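Local coordinates for protein hydroxyethylphosphonate dioxygenase (Streptomyces albus, PDB 6B9R) that converts 2-hydroxyethylphosphonate to hydroxymethylphosphonate by iron-dependent, dioxygen-consuming cleavage of its carbon-carbon bond, at residues G85-R90 / S395-P400; H79-Q84 / M116-S121; E134-D139 / P160-F165. All blocks are in the same frame, centred on the assembly; numbering follows the deposited sequence.

Contact 1 of 3, residues G85-R90 / S395-P400; sequences GLRMMR and SAYVIP
R87 and Y397 form the middle rungs of a short antiparallel ladder, each backbone amide bonded to the other's carbonyl (R87 N to Y397 O and Y397 N to R87 O, both 2.9 Å). M89 and S395 make the next hydrogen-bonded pair, with M89 N 2.8 Å from S395 O. At the other end I399 N reaches G85 O at 3.1 Å, so pairing runs one residue past the strands. G85 has a positive phi (86°) at which a CB would press against the preceding carbonyl.

One face carries L86, M88, A396 and V398. L86 has CG anti to its backbone N (chi1 -173°), and its two methyls divide between partners: CD1 meets V398 CG2 at 3.6 Å, while CD2 lies 4.1 Å from A396 CB. M88 touches A396 near its root and then leads away in an extended chain.

The opposite face is more polar. S395 OG sits 3.7 Å from M89 CB and bonds to A115 N. R87 NH2 passes Y397 CD2 obliquely at 4.3 Å on its way to M116 O and D81, and the hydroxyl of Y397 is hydrogen-bonded with H364 ND1.

Further out, A396 and V398 pair through their backbones with strand 364-369, and I399 and P400 pack on F223 of the second subunit. Strand 86-89 is one of the two outermost strands, within this chain, of an antiparallel sheet otherwise built from residues beyond 300, an early strand completing a late sheet in what is probably a cupin-type barrel.

Contact 2 of 3, residues H79-Q84 / M116-S121; sequences HNDTPQ and MSRQAS
D81 CG lies between its backbone N and carbonyl carbon (chi1 57°), and its carboxylate meets S117 and R118, whose chain runs extended from CG to NE and whose NH1 meets the same group. OD1 of D81 takes the S117 hydroxyl on its syn lone pair, with S117 OG at 2.6 Å. OD2 receives the backbone R118 N at 2.8 Å, almost straight (172°) and on the syn side, and on its anti lone pair a salt bridge from R118 NH1 at 2.9 Å. Carboxylate and guanidinium planes stand 68° apart.

S117 OG also accepts from Q119 N, an ST turn, so one hydroxyl ties carboxylate to backbone. Q119 OE1 takes weak bonds from D81 N (3.1 Å) and T82 N (3.0 Å), and a water links Q119 NE2 with N80 ND2 and T82 O. The aliphatic part of R118 packs on H79, CD to CB 3.6 Å.

The second subunit supplies E72 to H79 NE2 and the A65 carbonyl to R118 NE, placing both loops at the dimer interface. Within the chain, H79 and N80 touch R13 and R16 of helix 10-27, and Y397 of strand 395-398 packs against T82, S117 and Q119.

Contact 3 of 3, residues E134-D139 / P160-F165; sequences EDDDPD and PVNYYF
D135 O lies 3.5 Å from N162 ND2, while D135 OD1 accepts from D137 N (3.0 Å), an Asx turn, and from N140 ND2. D136 makes the direct polar link: with CG beside its backbone N (chi1 -49°), its OD1 receives N162 ND2 at 2.9 Å. The donor comes from above the carboxylate plane, while D136 OD1 lies near the amide plane of N162; the two planes stand 82° apart. The same ND2 gives a weak bond to Y164 OH (3.3 Å), and N162 OD1 accepts from R195 NH2. An alanine in place of N162 would probably leave D136 without its partner from the strand and R195 without that acceptor.

Strand 161-167 is the middle strand of a three-stranded antiparallel sheet, beside strand 190-194, whose H190 is an iron ligand; the Y164 side chain lies about 11 Å from the metal.

D137 O approaches the edge of the Y164 ring, 3.9 Å from CE2. A water in the ring plane lies 2.7 Å from Y164 OH, which also bonds to T193 OG1. P138 follows at this edge, its CA 4.0 Å from Y164 CD2, and D139 N bonds to D137 OD1, another Asx turn.

Contacts 1 and 2 adjoin, their centres about 9 Å apart, and both touch the second subunit; contact 3 lies far off, about 34 and 36 Å between centres, and meets no other chain. R87 joins the first two, its NH2 3.0 Å from D81 OD1 in a salt bridge. Contact 1 is buried and gains its order from regular backbone pairing within a sheet. Contact 2, partly buried, joins two loops through side chains that satisfy charge and backbone together. Contact 3 is also only partly buried and buries the least surface: a polar loop meets a strand through one amide, a ring edge and a water. In sequence contacts 1 and 2 interleave, and contact 3 nests inside contact 1.

Contact 1 of 3, residues G85-R90 / S395-P400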
ATOM      1  N   GLY A  85     -17.701  10.733  10.508  1.00 17.85           N
ATOM      2  CA  GLY A  85     -17.036  10.937   9.243  1.00 17.70           C
ATOM      3  C   GLY A  85     -16.244  12.228   9.169  1.00 18.38           C
ATOM      4  O   GLY A  85     -15.399  12.385   8.278  1.00 17.69           O
ATOM      5  N   LEU A  86     -16.506  13.146  10.086  1.00 16.93           N
ATOM      6  CA  LEU A  86     -15.769  14.388  10.249  1.00 17.71           C
ATOM      7  C   LEU A  86     -15.712  14.636  11.749  1.00 17.07           C
ATOM      8  O   LEU A  86     -16.685  14.374  12.459  1.00 19.65           O
ATOM      9  CB  LEU A  86     -16.455  15.556   9.511  1.00 18.18           C
ATOM     10  CG  LEU A  86     -15.752  16.921   9.412  1.00 20.25           C
ATOM     11  CD1 LEU A  86     -16.131  17.687   8.116  1.00 16.83           C
ATOM     12  CD2 LEU A  86     -16.059  17.799  10.635  1.00 17.81           C
ATOM     13  N   ARG A  87     -14.566  15.088  12.241  1.00 17.30           N
ATOM     14  CA  ARG A  87     -14.463  15.435  13.652  1.00 17.83           C
ATOM     15  C   ARG A  87     -13.672  16.726  13.801  1.00 17.47           C
ATOM     16  O   ARG A  87     -12.655  16.920  13.129  1.00 17.97           O
ATOM     17  CB  ARG A  87     -13.805  14.315  14.468  1.00 19.30           C
ATOM     18  CG  ARG A  87     -13.592  14.677  15.931  1.00 20.70           C
ATOM     19  CD  ARG A  87     -13.077  13.488  16.758  1.00 18.65           C
ATOM     20  NE  ARG A  87     -12.268  12.540  15.983  1.00 17.93           N
ATOM     21  CZ  ARG A  87     -10.983  12.702  15.679  1.00 24.47           C
ATOM     22  NH1 ARG A  87     -10.322  13.789  16.063  1.00 22.20           N
ATOM     23  NH2 ARG A  87     -10.354  11.769  14.979  1.00 22.52           N
ATOM     24  N   MET A  88     -14.146  17.603  14.680  1.00 17.63           N
ATOM     25  CA  MET A  88     -13.490  18.871  14.937  1.00 19.65           C
ATOM     26  C   MET A  88     -12.672  18.780  16.214  1.00 20.73           C
ATOM     27  O   MET A  88     -13.013  18.043  17.143  1.00 18.65           O
ATOM     28  CB  MET A  88     -14.509  20.011  15.053  1.00 21.92           C
ATOM     29  CG  MET A  88     -15.419  20.089  13.850  1.00 20.07           C
ATOM     30  SD  MET A  88     -16.694  21.361  13.965  1.00 20.82           S
ATOM     31  CE  MET A  88     -17.340  21.201  12.301  1.00 18.80           C
ATOM     32  N   MET A  89     -11.596  19.554  16.252  1.00 17.89           N
ATOM     33  CA  MET A  89     -10.799  19.747  17.449  1.00 18.28           C
ATOM     34  C   MET A  89     -10.751  21.235  17.771  1.00 21.89           C
ATOM     35  O   MET A  89     -10.624  22.066  16.866  1.00 21.25           O
ATOM     36  CB  MET A  89      -9.394  19.199  17.245  1.00 17.99           C
ATOM     37  CG  MET A  89      -8.544  19.267  18.497  1.00 18.44           C
ATOM     38  SD  MET A  89      -6.938  18.525  18.210  1.00 22.73           S
ATOM     39  CE  MET A  89      -6.243  18.723  19.850  1.00 18.84           C
ATOM     40  N   ARG A  90     -10.866  21.577  19.054  1.00 19.20           N
ATOM     41  CA  ARG A  90     -11.001  22.967  19.465  1.00 20.99           C
ATOM     42  C   ARG A  90      -9.666  23.545  19.929  1.00 20.81           C
ATOM     43  O   ARG A  90      -8.809  22.832  20.461  1.00 22.41           O
ATOM     44  CB  ARG A  90     -12.023  23.114  20.601  1.00 22.87           C
ATOM     45  CG  ARG A  90     -13.380  22.466  20.338  1.00 20.41           C
ATOM     46  CD  ARG A  90     -14.046  23.057  19.112  1.00 25.40           C
ATOM     47  NE  ARG A  90     -15.330  22.419  18.836  1.00 24.70           N
ATOM     48  CZ  ARG A  90     -16.079  22.689  17.772  1.00 28.35           C
ATOM     49  NH1 ARG A  90     -15.660  23.581  16.887  1.00 27.27           N
ATOM     50  NH2 ARG A  90     -17.236  22.062  17.590  1.00 26.19           N
ATOM     51  N   SER A 395      -9.651  22.946  14.232  1.00 16.05           N
ATOM     52  CA  SER A 395      -9.252  22.125  13.099  1.00 15.55           C
ATOM     53  C   SER A 395     -10.240  20.974  12.944  1.00 17.27           C
ATOM     54  O   SER A 395     -11.088  20.730  13.811  1.00 19.67           O
ATOM     55  CB  SER A 395      -7.809  21.610  13.262  1.00 15.19           C
ATOM     56  OG  SER A 395      -7.620  21.038  14.557  1.00 19.27           O
ATOM     57  N   ALA A 396     -10.147  20.272  11.818  1.00 17.56           N
ATOM     58  CA  ALA A 396     -11.031  19.133  11.610  1.00 16.11           C
ATOM     59  C   ALA A 396     -10.319  18.072  10.788  1.00 19.44           C
ATOM     60  O   ALA A 396      -9.417  18.364   9.999  1.00 17.60           O
ATOM     61  CB  ALA A 396     -12.339  19.537  10.917  1.00 19.73           C
ATOM     62  N   TYR A 397     -10.742  16.831  10.996  1.00 14.52           N
ATOM     63  CA  TYR A 397     -10.303  15.691  10.214  1.00 14.30           C
ATOM     64  C   TYR A 397     -11.512  15.107   9.493  1.00 18.12           C
ATOM     65  O   TYR A 397     -12.589  14.993  10.087  1.00 15.22           O
ATOM     66  CB  TYR A 397      -9.654  14.626  11.103  1.00 14.22           C
ATOM     67  CG  TYR A 397      -9.553  13.335  10.364  1.00 17.74           C
ATOM     68  CD1 TYR A 397      -8.664  13.196   9.303  1.00 14.68           C
ATOM     69  CD2 TYR A 397     -10.379  12.267  10.684  1.00 16.70           C
ATOM     70  CE1 TYR A 397      -8.583  12.021   8.595  1.00 15.99           C
ATOM     71  CE2 TYR A 397     -10.304  11.079   9.981  1.00 15.61           C
ATOM     72  CZ  TYR A 397      -9.404  10.962   8.942  1.00 14.08           C
ATOM     73  OH  TYR A 397      -9.341   9.787   8.233  1.00 14.77           O
ATOM     74  N   VAL A 398     -11.337  14.749   8.213  1.00 13.89           N
ATOM     75  CA  VAL A 398     -12.403  14.216   7.368  1.00 15.41           C
ATOM     76  C   VAL A 398     -11.916  12.936   6.699  1.00 17.78           C
ATOM     77  O   VAL A 398     -10.841  12.927   6.091  1.00 14.59           O
ATOM     78  CB  VAL A 398     -12.841  15.227   6.288  1.00 16.24           C
ATOM     79  CG1 VAL A 398     -14.198  14.826   5.696  1.00 17.88           C
ATOM     80  CG2 VAL A 398     -12.867  16.677   6.839  1.00 15.88           C
ATOM     81  N   ILE A 399     -12.702  11.861   6.804  1.00 17.18           N
ATOM     82  CA  ILE A 399     -12.352  10.600   6.144  1.00 13.81           C
ATOM     83  C   ILE A 399     -12.622  10.729   4.649  1.00 14.11           C
ATOM     84  O   ILE A 399     -13.379  11.623   4.226  1.00 15.75           O
ATOM     85  CB  ILE A 399     -13.124   9.397   6.729  1.00 14.17           C
ATOM     86  CG1 ILE A 399     -14.614   9.444   6.348  1.00 14.51           C
ATOM     87  CG2 ILE A 399     -12.884   9.289   8.230  1.00 19.09           C
ATOM     88  CD1 ILE A 399     -15.402   8.142   6.743  1.00 14.92           C
ATOM     89  N   PRO A 400     -12.030   9.862   3.821  1.00 15.16           N
ATOM     90  CA  PRO A 400     -12.363   9.864   2.390  1.00 15.52           C
ATOM     91  C   PRO A 400     -13.862   9.703   2.158  1.00 19.70           C
ATOM     92  O   PRO A 400     -14.565   9.047   2.928  1.00 15.88           O
ATOM     93  CB  PRO A 400     -11.596   8.651   1.844  1.00 14.26           C
ATOM     94  CG  PRO A 400     -10.461   8.455   2.800  1.00 16.51           C
ATOM     95  CD  PRO A 400     -10.999   8.861   4.155  1.00 15.62           C
TER

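Contact 2 of 3, residues H79-Q84 / M116-S121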
ATOM      1  N   HIS A  79      -8.649   1.442  15.004  1.00 18.46           N
ATOM      2  CA  HIS A  79      -9.745   2.095  15.695  1.00 18.53           C
ATOM      3  C   HIS A  79     -10.468   3.045  14.752  1.00 19.94           C
ATOM      4  O   HIS A  79      -9.879   3.599  13.823  1.00 18.66           O
ATOM      5  CB  HIS A  79      -9.237   2.879  16.904  1.00 19.32           C
ATOM      6  CG  HIS A  79      -8.556   2.033  17.932  1.00 21.92           C
ATOM      7  ND1 HIS A  79      -9.008   1.938  19.230  1.00 28.40           N
ATOM      8  CD2 HIS A  79      -7.448   1.256  17.861  1.00 17.88           C
ATOM      9  CE1 HIS A  79      -8.215   1.131  19.912  1.00 29.03           C
ATOM     10  NE2 HIS A  79      -7.263   0.702  19.105  1.00 24.88           N
ATOM     11  N   ASN A  80     -11.757   3.214  14.994  1.00 17.79           N
ATOM     12  CA  ASN A  80     -12.546   4.266  14.372  1.00 20.36           C
ATOM     13  C   ASN A  80     -12.768   5.312  15.453  1.00 17.23           C
ATOM     14  O   ASN A  80     -13.487   5.057  16.426  1.00 21.44           O
ATOM     15  CB  ASN A  80     -13.872   3.732  13.830  1.00 16.98           C
ATOM     16  CG  ASN A  80     -14.680   4.816  13.099  1.00 25.19           C
ATOM     17  OD1 ASN A  80     -14.646   5.987  13.467  1.00 21.66           O
ATOM     18  ND2 ASN A  80     -15.390   4.425  12.053  1.00 21.68           N
ATOM     19  N   ASP A  81     -12.118   6.465  15.312  1.00 17.29           N
ATOM     20  CA  ASP A  81     -12.337   7.581  16.225  1.00 17.92           C
ATOM     21  C   ASP A  81     -13.001   8.765  15.525  1.00 17.64           C
ATOM     22  O   ASP A  81     -13.016   9.865  16.077  1.00 17.84           O
ATOM     23  CB  ASP A  81     -11.016   7.996  16.895  1.00 17.56           C
ATOM     24  CG  ASP A  81      -9.933   8.368  15.900  1.00 21.91           C
ATOM     25  OD1 ASP A  81     -10.275   8.730  14.759  1.00 18.57           O
ATOM     26  OD2 ASP A  81      -8.735   8.297  16.261  1.00 18.67           O
ATOM     27  N   THR A  82     -13.559   8.550  14.329  1.00 17.54           N
ATOM     28  CA  THR A  82     -14.280   9.574  13.569  1.00 17.66           C
ATOM     29  C   THR A  82     -15.663   9.041  13.184  1.00 20.38           C
ATOM     30  O   THR A  82     -15.975   8.872  12.000  1.00 18.58           O
ATOM     31  CB  THR A  82     -13.481   9.967  12.329  1.00 17.54           C
ATOM     32  OG1 THR A  82     -12.089  10.070  12.668  1.00 17.49           O
ATOM     33  CG2 THR A  82     -13.957  11.302  11.783  1.00 17.71           C
ATOM     34  N   PRO A  83     -16.519   8.761  14.173  1.00 18.82           N
ATOM     35  CA  PRO A  83     -17.771   8.029  13.881  1.00 19.00           C
ATOM     36  C   PRO A  83     -18.761   8.791  13.019  1.00 20.79           C
ATOM     37  O   PRO A  83     -19.595   8.150  12.371  1.00 20.45           O
ATOM     38  CB  PRO A  83     -18.354   7.755  15.275  1.00 21.51           C
ATOM     39  CG  PRO A  83     -17.779   8.835  16.138  1.00 21.98           C
ATOM     40  CD  PRO A  83     -16.368   9.027  15.615  1.00 17.96           C
ATOM     41  N   GLN A  84     -18.709  10.125  12.996  1.00 18.09           N
ATOM     42  CA  GLN A  84     -19.565  10.917  12.114  1.00 18.22           C
ATOM     43  C   GLN A  84     -18.915  11.233  10.767  1.00 21.01           C
ATOM     44  O   GLN A  84     -19.523  11.936   9.948  1.00 23.02           O
ATOM     45  CB  GLN A  84     -19.980  12.215  12.824  1.00 24.21           C
ATOM     46  CG  GLN A  84     -20.677  11.949  14.174  1.00 27.59           C
ATOM     47  CD  GLN A  84     -21.185  13.213  14.847  1.00 34.05           C
ATOM     48  OE1 GLN A  84     -20.704  14.312  14.580  1.00 28.14           O
ATOM     49  NE2 GLN A  84     -22.173  13.057  15.725  1.00 32.77           N
ATOM     50  N   MET A 116      -6.356  15.067  14.568  1.00 17.39           N
ATOM     51  CA  MET A 116      -5.711  13.829  14.149  1.00 18.66           C
ATOM     52  C   MET A 116      -6.706  12.686  14.253  1.00 18.25           C
ATOM     53  O   MET A 116      -7.770  12.820  14.865  1.00 18.87           O
ATOM     54  CB  MET A 116      -4.506  13.488  15.018  1.00 21.03           C
ATOM     55  CG  MET A 116      -3.333  14.320  14.757  1.00 21.99           C
ATOM     56  SD  MET A 116      -1.896  13.851  15.707  1.00 21.17           S
ATOM     57  CE  MET A 116      -2.130  14.847  17.175  1.00 23.27           C
ATOM     58  N   SER A 117      -6.325  11.534  13.698  1.00 16.78           N
ATOM     59  CA  SER A 117      -7.184  10.359  13.736  1.00 17.36           C
ATOM     60  C   SER A 117      -6.355   9.089  13.618  1.00 20.37           C
ATOM     61  O   SER A 117      -5.359   9.054  12.888  1.00 16.61           O
ATOM     62  CB  SER A 117      -8.220  10.392  12.606  1.00 16.52           C
ATOM     63  OG  SER A 117      -8.941   9.170  12.524  1.00 16.77           O
ATOM     64  N   ARG A 118      -6.794   8.037  14.317  1.00 17.32           N
ATOM     65  CA  ARG A 118      -6.183   6.723  14.159  1.00 17.51           C
ATOM     66  C   ARG A 118      -6.461   6.112  12.792  1.00 17.27           C
ATOM     67  O   ARG A 118      -5.871   5.078  12.457  1.00 17.41           O
ATOM     68  CB  ARG A 118      -6.681   5.805  15.266  1.00 18.11           C
ATOM     69  CG  ARG A 118      -6.213   6.257  16.652  1.00 18.44           C
ATOM     70  CD  ARG A 118      -6.958   5.508  17.759  1.00 19.07           C
ATOM     71  NE  ARG A 118      -6.611   6.008  19.092  1.00 22.40           N
ATOM     72  CZ  ARG A 118      -7.132   7.099  19.650  1.00 19.45           C
ATOM     73  NH1 ARG A 118      -8.017   7.824  18.986  1.00 19.68           N
ATOM     74  NH2 ARG A 118      -6.778   7.460  20.880  1.00 19.86           N
ATOM     75  N   GLN A 119      -7.344   6.717  12.012  1.00 16.98           N
ATOM     76  CA  GLN A 119      -7.673   6.258  10.674  1.00 22.05           C
ATOM     77  C   GLN A 119      -6.779   6.874   9.604  1.00 18.24           C
ATOM     78  O   GLN A 119      -6.933   6.542   8.424  1.00 17.14           O
ATOM     79  CB  GLN A 119      -9.150   6.572  10.384  1.00 16.79           C
ATOM     80  CG  GLN A 119     -10.111   5.775  11.294  1.00 17.36           C
ATOM     81  CD  GLN A 119     -11.510   6.368  11.388  1.00 17.46           C
ATOM     82  OE1 GLN A 119     -11.795   7.135  12.303  1.00 17.96           O
ATOM     83  NE2 GLN A 119     -12.394   5.997  10.453  1.00 17.48           N
ATOM     84  N   ALA A 120      -5.856   7.760   9.979  1.00 16.97           N
ATOM     85  CA  ALA A 120      -5.098   8.535   9.004  1.00 16.36           C
ATOM     86  C   ALA A 120      -3.692   8.807   9.528  1.00 20.64           C
ATOM     87  O   ALA A 120      -3.445   8.794  10.734  1.00 18.02           O
ATOM     88  CB  ALA A 120      -5.797   9.858   8.694  1.00 15.59           C
ATOM     89  N   SER A 121      -2.777   9.122   8.613  1.00 22.54           N
ATOM     90  CA  SER A 121      -1.370   9.293   8.974  1.00 21.32           C
ATOM     91  C   SER A 121      -0.980  10.725   9.331  1.00 17.33           C
ATOM     92  O   SER A 121       0.210  10.975   9.577  1.00 21.06           O
ATOM     93  CB  SER A 121      -0.465   8.818   7.834  1.00 23.26           C
ATOM     94  OG  SER A 121      -0.579   9.692   6.740  1.00 22.71           O
TER
HETATM   95  O   HOH W   1     -15.474   6.695  10.217  1.00 19.30           O

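Contact 3 of 3, residues E134-D139 / P160-F165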
ATOM      1  N   GLU A 134      18.513  37.734  13.901  1.00 29.40           N
ATOM      2  CA  GLU A 134      18.704  39.063  13.340  1.00 35.00           C
ATOM      3  C   GLU A 134      19.287  39.043  11.934  1.00 42.22           C
ATOM      4  O   GLU A 134      19.552  40.113  11.371  1.00 38.13           O
ATOM      5  CB  GLU A 134      19.598  39.900  14.266  1.00 39.14           C
ATOM      6  CG  GLU A 134      18.957  40.195  15.610  1.00 46.37           C
ATOM      7  CD  GLU A 134      19.769  41.156  16.451  1.00 64.63           C
ATOM      8  OE1 GLU A 134      21.015  41.047  16.459  1.00 69.95           O
ATOM      9  OE2 GLU A 134      19.155  42.025  17.103  1.00 71.71           O
ATOM     10  N   ASP A 135      19.506  37.866  11.355  1.00 37.65           N
ATOM     11  CA  ASP A 135      19.927  37.755   9.967  1.00 34.70           C
ATOM     12  C   ASP A 135      19.315  36.494   9.380  1.00 27.49           C
ATOM     13  O   ASP A 135      18.671  35.708  10.079  1.00 27.38           O
ATOM     14  CB  ASP A 135      21.458  37.749   9.822  1.00 31.79           C
ATOM     15  CG  ASP A 135      22.129  36.615  10.589  1.00 42.49           C
ATOM     16  OD1 ASP A 135      21.670  35.448  10.509  1.00 40.02           O
ATOM     17  OD2 ASP A 135      23.143  36.895  11.266  1.00 40.87           O
ATOM     18  N   ASP A 136      19.533  36.297   8.082  1.00 28.32           N
ATOM     19  CA  ASP A 136      19.073  35.105   7.383  1.00 29.44           C
ATOM     20  C   ASP A 136      20.239  34.197   7.005  1.00 31.05           C
ATOM     21  O   ASP A 136      20.215  33.545   5.962  1.00 26.34           O
ATOM     22  CB  ASP A 136      18.252  35.495   6.158  1.00 26.68           C
ATOM     23  CG  ASP A 136      17.191  36.539   6.486  1.00 37.60           C
ATOM     24  OD1 ASP A 136      16.692  36.539   7.631  1.00 31.90           O
ATOM     25  OD2 ASP A 136      16.869  37.373   5.611  1.00 40.84           O
ATOM     26  N   ASP A 137      21.263  34.151   7.856  1.00 29.48           N
ATOM     27  CA  ASP A 137      22.425  33.296   7.633  1.00 27.07           C
ATOM     28  C   ASP A 137      22.091  31.862   8.029  1.00 27.88           C
ATOM     29  O   ASP A 137      21.781  31.610   9.201  1.00 28.98           O
ATOM     30  CB  ASP A 137      23.615  33.815   8.440  1.00 29.55           C
ATOM     31  CG  ASP A 137      24.864  32.928   8.327  1.00 39.69           C
ATOM     32  OD1 ASP A 137      24.851  31.890   7.628  1.00 38.38           O
ATOM     33  OD2 ASP A 137      25.880  33.287   8.961  1.00 47.09           O
ATOM     34  N   PRO A 138      22.152  30.901   7.103  1.00 30.01           N
ATOM     35  CA  PRO A 138      21.912  29.497   7.482  1.00 29.57           C
ATOM     36  C   PRO A 138      22.864  28.979   8.544  1.00 33.39           C
ATOM     37  O   PRO A 138      22.515  28.024   9.250  1.00 26.69           O
ATOM     38  CB  PRO A 138      22.088  28.739   6.157  1.00 31.11           C
ATOM     39  CG  PRO A 138      22.887  29.658   5.290  1.00 41.09           C
ATOM     40  CD  PRO A 138      22.467  31.045   5.672  1.00 36.30           C
ATOM     41  N   ASP A 139      24.052  29.570   8.681  1.00 29.02           N
ATOM     42  CA  ASP A 139      25.054  29.112   9.633  1.00 35.96           C
ATOM     43  C   ASP A 139      25.009  29.878  10.949  1.00 36.29           C
ATOM     44  O   ASP A 139      25.880  29.677  11.800  1.00 38.51           O
ATOM     45  CB  ASP A 139      26.451  29.213   9.013  1.00 40.72           C
ATOM     46  CG  ASP A 139      26.612  28.317   7.797  1.00 48.88           C
ATOM     47  OD1 ASP A 139      26.148  27.160   7.846  1.00 50.93           O
ATOM     48  OD2 ASP A 139      27.193  28.770   6.790  1.00 54.11           O
ATOM     49  N   PRO A 160       6.789  36.398   9.948  1.00 32.03           N
ATOM     50  CA  PRO A 160       8.175  36.421   9.429  1.00 26.18           C
ATOM     51  C   PRO A 160       9.017  35.260   9.947  1.00 26.74           C
ATOM     52  O   PRO A 160       9.902  35.408  10.797  1.00 24.76           O
ATOM     53  CB  PRO A 160       8.681  37.787   9.914  1.00 26.01           C
ATOM     54  CG  PRO A 160       7.942  37.997  11.210  1.00 27.98           C
ATOM     55  CD  PRO A 160       6.566  37.420  10.987  1.00 29.28           C
ATOM     56  N   VAL A 161       8.738  34.069   9.417  1.00 22.17           N
ATOM     57  CA  VAL A 161       9.432  32.841   9.786  1.00 21.29           C
ATOM     58  C   VAL A 161      10.571  32.594   8.805  1.00 23.03           C
ATOM     59  O   VAL A 161      10.387  32.717   7.585  1.00 20.91           O
ATOM     60  CB  VAL A 161       8.458  31.650   9.802  1.00 20.45           C
ATOM     61  CG1 VAL A 161       9.221  30.347  10.022  1.00 22.20           C
ATOM     62  CG2 VAL A 161       7.384  31.846  10.887  1.00 21.05           C
ATOM     63  N   ASN A 162      11.745  32.248   9.328  1.00 21.72           N
ATOM     64  CA  ASN A 162      12.850  31.779   8.495  1.00 21.70           C
ATOM     65  C   ASN A 162      12.825  30.256   8.442  1.00 24.04           C
ATOM     66  O   ASN A 162      12.696  29.598   9.480  1.00 24.14           O
ATOM     67  CB  ASN A 162      14.201  32.258   9.036  1.00 22.65           C
ATOM     68  CG  ASN A 162      14.553  33.650   8.572  1.00 26.51           C
ATOM     69  OD1 ASN A 162      13.814  34.260   7.796  1.00 23.07           O
ATOM     70  ND2 ASN A 162      15.691  34.162   9.036  1.00 27.77           N
ATOM     71  N   TYR A 163      12.969  29.707   7.235  1.00 20.89           N
ATOM     72  CA  TYR A 163      13.002  28.272   6.987  1.00 20.63           C
ATOM     73  C   TYR A 163      14.435  27.858   6.670  1.00 21.92           C
ATOM     74  O   TYR A 163      15.055  28.400   5.749  1.00 21.38           O
ATOM     75  CB  TYR A 163      12.075  27.893   5.835  1.00 19.21           C
ATOM     76  CG  TYR A 163      12.044  26.409   5.546  1.00 21.93           C
ATOM     77  CD1 TYR A 163      11.746  25.504   6.552  1.00 25.25           C
ATOM     78  CD2 TYR A 163      12.314  25.913   4.277  1.00 23.69           C
ATOM     79  CE1 TYR A 163      11.713  24.148   6.310  1.00 25.45           C
ATOM     80  CE2 TYR A 163      12.296  24.536   4.032  1.00 17.97           C
ATOM     81  CZ  TYR A 163      11.989  23.674   5.048  1.00 26.85           C
ATOM     82  OH  TYR A 163      11.959  22.319   4.810  1.00 32.25           O
ATOM     83  N   TYR A 164      14.959  26.911   7.437  1.00 20.57           N
ATOM     84  CA  TYR A 164      16.308  26.394   7.253  1.00 23.83           C
ATOM     85  C   TYR A 164      16.230  24.941   6.818  1.00 23.70           C
ATOM     86  O   TYR A 164      15.421  24.175   7.346  1.00 23.26           O
ATOM     87  CB  TYR A 164      17.116  26.503   8.547  1.00 27.69           C
ATOM     88  CG  TYR A 164      17.154  27.895   9.120  1.00 26.33           C
ATOM     89  CD1 TYR A 164      16.097  28.384   9.879  1.00 26.92           C
ATOM     90  CD2 TYR A 164      18.248  28.723   8.905  1.00 25.46           C
ATOM     91  CE1 TYR A 164      16.123  29.664  10.397  1.00 23.42           C
ATOM     92  CE2 TYR A 164      18.287  30.004   9.417  1.00 24.29           C
ATOM     93  CZ  TYR A 164      17.226  30.466  10.168  1.00 23.82           C
ATOM     94  OH  TYR A 164      17.263  31.736  10.682  1.00 24.35           O
ATOM     95  N   PHE A 165      17.059  24.557   5.849  1.00 22.67           N
ATOM     96  CA  PHE A 165      16.976  23.194   5.351  1.00 27.31           C
ATOM     97  C   PHE A 165      18.333  22.733   4.842  1.00 25.72           C
ATOM     98  O   PHE A 165      19.135  23.534   4.353  1.00 26.59           O
ATOM     99  CB  PHE A 165      15.903  23.054   4.262  1.00 19.17           C
ATOM    100  CG  PHE A 165      16.032  24.028   3.124  1.00 30.83           C
ATOM    101  CD1 PHE A 165      15.531  25.314   3.233  1.00 25.09           C
ATOM    102  CD2 PHE A 165      16.598  23.636   1.920  1.00 29.63           C
ATOM    103  CE1 PHE A 165      15.618  26.203   2.173  1.00 28.09           C
ATOM    104  CE2 PHE A 165      16.680  24.510   0.861  1.00 24.42           C
ATOM    105  CZ  PHE A 165      16.194  25.801   0.988  1.00 28.87           C
TER
HETATM  106  O   HOH W   2      19.601  33.174  10.664  1.00 29.08           O